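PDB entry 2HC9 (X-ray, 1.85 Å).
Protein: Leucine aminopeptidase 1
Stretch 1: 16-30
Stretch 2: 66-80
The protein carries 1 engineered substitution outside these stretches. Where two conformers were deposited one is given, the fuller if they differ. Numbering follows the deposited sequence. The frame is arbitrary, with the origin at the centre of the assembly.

Stretch 1 16-30: GLTSLIIVGKKSVLK
Stretch 2, residues 66-80: PLHYELAHLITVPDA

Two neighbouring strands of leucine aminopeptidase 1 pair in parallel, and an aspartate after the second strand holds the start of the helix that follows the first. The strand reaching Lys 25 and strand 72-77 run in the same direction, with 16° between their axes and a closest approach of 4.5 Å. The register is Leu 20 with Ala 72, continuing one for one to Lys 25 with Val 77; the CA atoms of Lys 25 and Val 77 lie 4.3 Å apart, and Gly 24 CA lies 5.5 Å from Thr 76 CA.

As in any parallel pair, each bonding residue of the first strand reaches the two flanking its partner. Leu 20 N donates to Leu 71 O (2.9 Å), and His 73 N to Leu 20 O (3.0 Å). Ile 22 N donates to His 73 O (2.9 Å), and Ile 75 N to Ile 22 O (2.8 Å). Gly 24 N donates to Ile 75 O (3.1 Å), and Val 77 N to Gly 24 O (2.9 Å). Lys 26 N to Val 77 O (3.2 Å) ends the ladder.

Side chains alternate between faces. Ile 21 (m, t), Val 23 (t), His 73, Ile 75 (m, t) and Val 77 (t) share one; Ile 21 CG2 lies 4.0 Å from Ile 75 CD1. On the other, Ile 22 (m, t) meets Leu 74 (t, p), CG2 to CD1 3.7 Å. Leu 29 (m, t) covers Leu 74 from the helix, CD1 to CD1 3.8 Å. Gly 24 leaves room there: a CB would clash with Leu 29 CD2.

Lys 25 is the N-cap residue of helix 26-30. Asp 79 (chi1 -81°) receives Ser 27 N at OD2 (2.8 Å) and Ser 27 OG at OD1 (2.5 Å), placing its negative charge at the helix N-terminus. Water 2 links Lys 25 NZ (2.9 Å) to Asp 79 O (3.1 Å). Water 1 joins Ser 19 OG and His 73 ND1, 2.6 Å from each.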

# COMPACT_ATOMS: atom_id res chain seq x y z
N GLY A 16 -22.68 40.53 34.64
CA GLY A 16 -22.91 39.70 33.48
C GLY A 16 -22.87 38.23 33.87
O GLY A 16 -22.26 37.87 34.88
N LEU A 17 -23.54 37.40 33.07
CA LEU A 17 -23.65 35.97 33.34
C LEU A 17 -22.24 35.39 33.45
O LEU A 17 -21.39 35.62 32.58
CB LEU A 17 -24.41 35.26 32.22
CG LEU A 17 -24.83 33.81 32.49
CD1 LEU A 17 -25.77 33.72 33.72
CD2 LEU A 17 -25.52 33.24 31.23
N THR A 18 -22.01 34.67 34.54
CA THR A 18 -20.67 34.16 34.88
C THR A 18 -20.70 32.65 34.98
O THR A 18 -21.56 32.07 35.65
CB THR A 18 -20.22 34.73 36.21
OG1 THR A 18 -20.16 36.15 36.09
CG2 THR A 18 -18.85 34.18 36.61
N SER A 19 -19.77 32.01 34.28
CA SER A 19 -19.43 30.60 34.49
C SER A 19 -18.32 30.48 35.51
O SER A 19 -17.33 31.22 35.46
CB SER A 19 -18.93 29.95 33.20
OG SER A 19 -18.43 28.65 33.50
N LEU A 20 -18.46 29.53 36.43
CA LEU A 20 -17.46 29.36 37.46
C LEU A 20 -16.79 28.00 37.33
O LEU A 20 -17.46 26.96 37.28
CB LEU A 20 -18.10 29.46 38.86
CG LEU A 20 -17.18 29.07 40.03
CD1 LEU A 20 -16.06 30.08 40.19
CD2 LEU A 20 -17.98 28.93 41.36
N ILE A 21 -15.47 27.99 37.30
CA ILE A 21 -14.75 26.72 37.30
C ILE A 21 -13.73 26.70 38.43
O ILE A 21 -12.83 27.54 38.48
CB ILE A 21 -14.09 26.43 35.92
CG1 ILE A 21 -15.17 26.33 34.85
CG2 ILE A 21 -13.22 25.13 35.99
CD1 ILE A 21 -14.66 26.32 33.46
N ILE A 22 -13.90 25.75 39.36
CA ILE A 22 -12.97 25.58 40.48
C ILE A 22 -11.96 24.48 40.17
O ILE A 22 -12.34 23.39 39.72
CB ILE A 22 -13.72 25.24 41.80
CG1 ILE A 22 -14.77 26.31 42.09
CG2 ILE A 22 -12.73 25.08 43.00
CD1 ILE A 22 -15.87 25.84 43.07
N VAL A 23 -10.68 24.75 40.40
CA VAL A 23 -9.62 23.81 40.04
C VAL A 23 -8.66 23.56 41.21
O VAL A 23 -8.18 24.51 41.84
CB VAL A 23 -8.82 24.31 38.81
CG1 VAL A 23 -7.79 23.23 38.35
CG2 VAL A 23 -9.78 24.69 37.68
N GLY A 24 -8.39 22.29 41.50
CA GLY A 24 -7.38 21.98 42.52
C GLY A 24 -7.04 20.49 42.58
O GLY A 24 -7.85 19.65 42.23
N LYS A 25 -5.83 20.19 43.04
CA LYS A 25 -5.53 18.84 43.52
C LYS A 25 -6.41 18.41 44.68
O LYS A 25 -6.75 19.21 45.56
CB LYS A 25 -4.06 18.68 43.87
CG LYS A 25 -3.15 18.70 42.63
CD LYS A 25 -1.69 18.73 43.03
CE LYS A 25 -0.79 18.37 41.85
NZ LYS A 25 0.62 18.64 42.19
N LYS A 26 -6.75 17.13 44.68
CA LYS A 26 -7.62 16.54 45.68
C LYS A 26 -7.17 16.87 47.10
O LYS A 26 -7.98 17.25 47.93
CB LYS A 26 -7.63 15.01 45.46
CG LYS A 26 -8.70 14.26 46.24
CD LYS A 26 -10.10 14.67 45.80
CE LYS A 26 -11.15 14.11 46.72
NZ LYS A 26 -11.19 12.63 46.66
N SER A 27 -5.87 16.78 47.37
CA SER A 27 -5.37 17.01 48.71
C SER A 27 -5.56 18.47 49.11
O SER A 27 -5.81 18.76 50.30
CB SER A 27 -3.89 16.62 48.85
OG SER A 27 -3.08 17.41 47.98
N VAL A 28 -5.45 19.38 48.14
CA VAL A 28 -5.59 20.81 48.41
C VAL A 28 -7.07 21.15 48.63
O VAL A 28 -7.44 21.79 49.64
CB VAL A 28 -5.01 21.66 47.25
CG1 VAL A 28 -5.31 23.14 47.47
CG2 VAL A 28 -3.48 21.42 47.12
N LEU A 29 -7.90 20.68 47.71
CA LEU A 29 -9.36 20.83 47.82
C LEU A 29 -9.92 20.30 49.14
O LEU A 29 -10.83 20.90 49.71
CB LEU A 29 -10.09 20.17 46.65
CG LEU A 29 -9.85 20.77 45.25
CD1 LEU A 29 -10.55 19.94 44.17
CD2 LEU A 29 -10.30 22.22 45.19
N LYS A 30 -9.36 19.18 49.63
CA LYS A 30 -9.77 18.61 50.91
C LYS A 30 -9.58 19.61 52.06
O LYS A 30 -10.32 19.58 53.04
CB LYS A 30 -8.96 17.35 51.22
CG LYS A 30 -9.55 16.07 50.67
CD LYS A 30 -8.72 14.85 51.12
CE LYS A 30 -8.43 14.88 52.63
NZ LYS A 30 -8.42 13.51 53.26
N PRO A 66 -19.85 18.53 37.44
CA PRO A 66 -20.69 19.70 37.22
C PRO A 66 -21.34 20.18 38.54
O PRO A 66 -21.75 19.36 39.38
CB PRO A 66 -21.75 19.18 36.24
CG PRO A 66 -21.84 17.70 36.58
CD PRO A 66 -20.42 17.30 36.88
N LEU A 67 -21.39 21.50 38.71
CA LEU A 67 -21.95 22.10 39.92
C LEU A 67 -23.26 22.82 39.62
O LEU A 67 -23.84 23.49 40.48
CB LEU A 67 -20.95 23.09 40.54
CG LEU A 67 -19.58 22.49 40.89
CD1 LEU A 67 -18.67 23.58 41.48
CD2 LEU A 67 -19.72 21.30 41.85
N HIS A 68 -23.73 22.64 38.39
CA HIS A 68 -24.90 23.36 37.86
C HIS A 68 -25.22 22.69 36.54
O HIS A 68 -24.39 21.96 36.01
CB HIS A 68 -24.55 24.85 37.62
CG HIS A 68 -25.73 25.68 37.21
ND1 HIS A 68 -25.97 26.02 35.89
CD2 HIS A 68 -26.72 26.24 37.93
CE1 HIS A 68 -27.06 26.76 35.83
NE2 HIS A 68 -27.54 26.91 37.05
N TYR A 69 -26.43 22.88 36.02
CA TYR A 69 -26.78 22.26 34.75
C TYR A 69 -25.99 22.77 33.53
O TYR A 69 -25.89 22.07 32.54
CB TYR A 69 -28.29 22.19 34.50
CG TYR A 69 -28.96 23.52 34.21
CD1 TYR A 69 -28.98 24.05 32.92
CD2 TYR A 69 -29.59 24.24 35.22
CE1 TYR A 69 -29.60 25.28 32.65
CE2 TYR A 69 -30.20 25.47 34.96
CZ TYR A 69 -30.20 25.98 33.68
OH TYR A 69 -30.80 27.18 33.44
N GLU A 70 -25.39 23.97 33.63
CA GLU A 70 -24.61 24.51 32.50
C GLU A 70 -23.49 25.49 32.84
O GLU A 70 -22.59 25.69 32.02
CB GLU A 70 -25.52 25.14 31.44
CG GLU A 70 -26.26 26.36 31.94
CD GLU A 70 -27.08 27.04 30.87
OE1 GLU A 70 -27.17 26.50 29.74
OE2 GLU A 70 -27.61 28.14 31.15
N LEU A 71 -23.53 26.08 34.03
CA LEU A 71 -22.68 27.24 34.34
C LEU A 71 -21.44 26.94 35.17
O LEU A 71 -20.61 27.82 35.38
CB LEU A 71 -23.48 28.32 35.09
CG LEU A 71 -24.51 29.11 34.27
CD1 LEU A 71 -25.37 29.98 35.19
CD2 LEU A 71 -23.87 29.91 33.14
N ALA A 72 -21.30 25.73 35.70
CA ALA A 72 -20.25 25.56 36.71
C ALA A 72 -19.67 24.17 36.81
O ALA A 72 -20.40 23.18 36.66
CB ALA A 72 -20.74 26.01 38.10
N HIS A 73 -18.37 24.09 37.11
CA HIS A 73 -17.65 22.82 37.17
C HIS A 73 -16.60 22.84 38.28
O HIS A 73 -16.00 23.89 38.53
CB HIS A 73 -16.92 22.58 35.84
CG HIS A 73 -17.84 22.40 34.67
ND1 HIS A 73 -18.31 23.46 33.92
CD2 HIS A 73 -18.37 21.29 34.13
CE1 HIS A 73 -19.09 23.00 32.96
NE2 HIS A 73 -19.15 21.69 33.07
N LEU A 74 -16.36 21.68 38.89
CA LEU A 74 -15.16 21.47 39.71
C LEU A 74 -14.24 20.49 38.96
O LEU A 74 -14.68 19.42 38.54
CB LEU A 74 -15.55 20.86 41.06
CG LEU A 74 -14.43 20.37 42.00
CD1 LEU A 74 -13.63 21.54 42.55
CD2 LEU A 74 -14.99 19.58 43.15
N ILE A 75 -12.98 20.86 38.81
CA ILE A 75 -11.96 19.99 38.22
C ILE A 75 -11.00 19.55 39.33
O ILE A 75 -10.32 20.37 39.95
CB ILE A 75 -11.20 20.70 37.07
CG1 ILE A 75 -12.15 20.92 35.88
CG2 ILE A 75 -9.95 19.88 36.64
CD1 ILE A 75 -11.49 21.74 34.72
N THR A 76 -10.98 18.24 39.59
CA THR A 76 -10.05 17.66 40.53
C THR A 76 -8.82 17.12 39.79
O THR A 76 -8.94 16.29 38.88
CB THR A 76 -10.74 16.55 41.37
OG1 THR A 76 -11.88 17.11 42.04
CG2 THR A 76 -9.77 15.99 42.41
N VAL A 77 -7.66 17.59 40.21
CA VAL A 77 -6.37 17.21 39.63
C VAL A 77 -5.78 16.11 40.52
O VAL A 77 -5.82 16.23 41.74
CB VAL A 77 -5.41 18.45 39.63
CG1 VAL A 77 -4.03 18.12 39.01
CG2 VAL A 77 -6.06 19.60 38.86
N PRO A 78 -5.21 15.05 39.92
CA PRO A 78 -4.60 14.03 40.79
C PRO A 78 -3.38 14.53 41.55
O PRO A 78 -2.65 15.42 41.08
CB PRO A 78 -4.23 12.89 39.83
CG PRO A 78 -4.34 13.43 38.46
CD PRO A 78 -5.11 14.73 38.48
N ASP A 79 -3.18 13.97 42.74
CA ASP A 79 -2.01 14.27 43.54
C ASP A 79 -0.78 13.45 43.14
O ASP A 79 0.33 13.97 43.11
CB ASP A 79 -2.34 14.04 45.01
CG ASP A 79 -3.08 15.21 45.61
OD1 ASP A 79 -2.48 16.29 45.77
OD2 ASP A 79 -4.27 15.04 45.91
N ALA A 80 -1.00 12.18 42.82
CA ALA A 80 0.09 11.25 42.46
C ALA A 80 0.61 11.50 41.05
O ALA A 80 -0.15 11.90 40.17
CB ALA A 80 -0.40 9.82 42.56
O HOH W 1 -18.41 26.06 33.77
O HOH W 2 0.94 16.71 44.37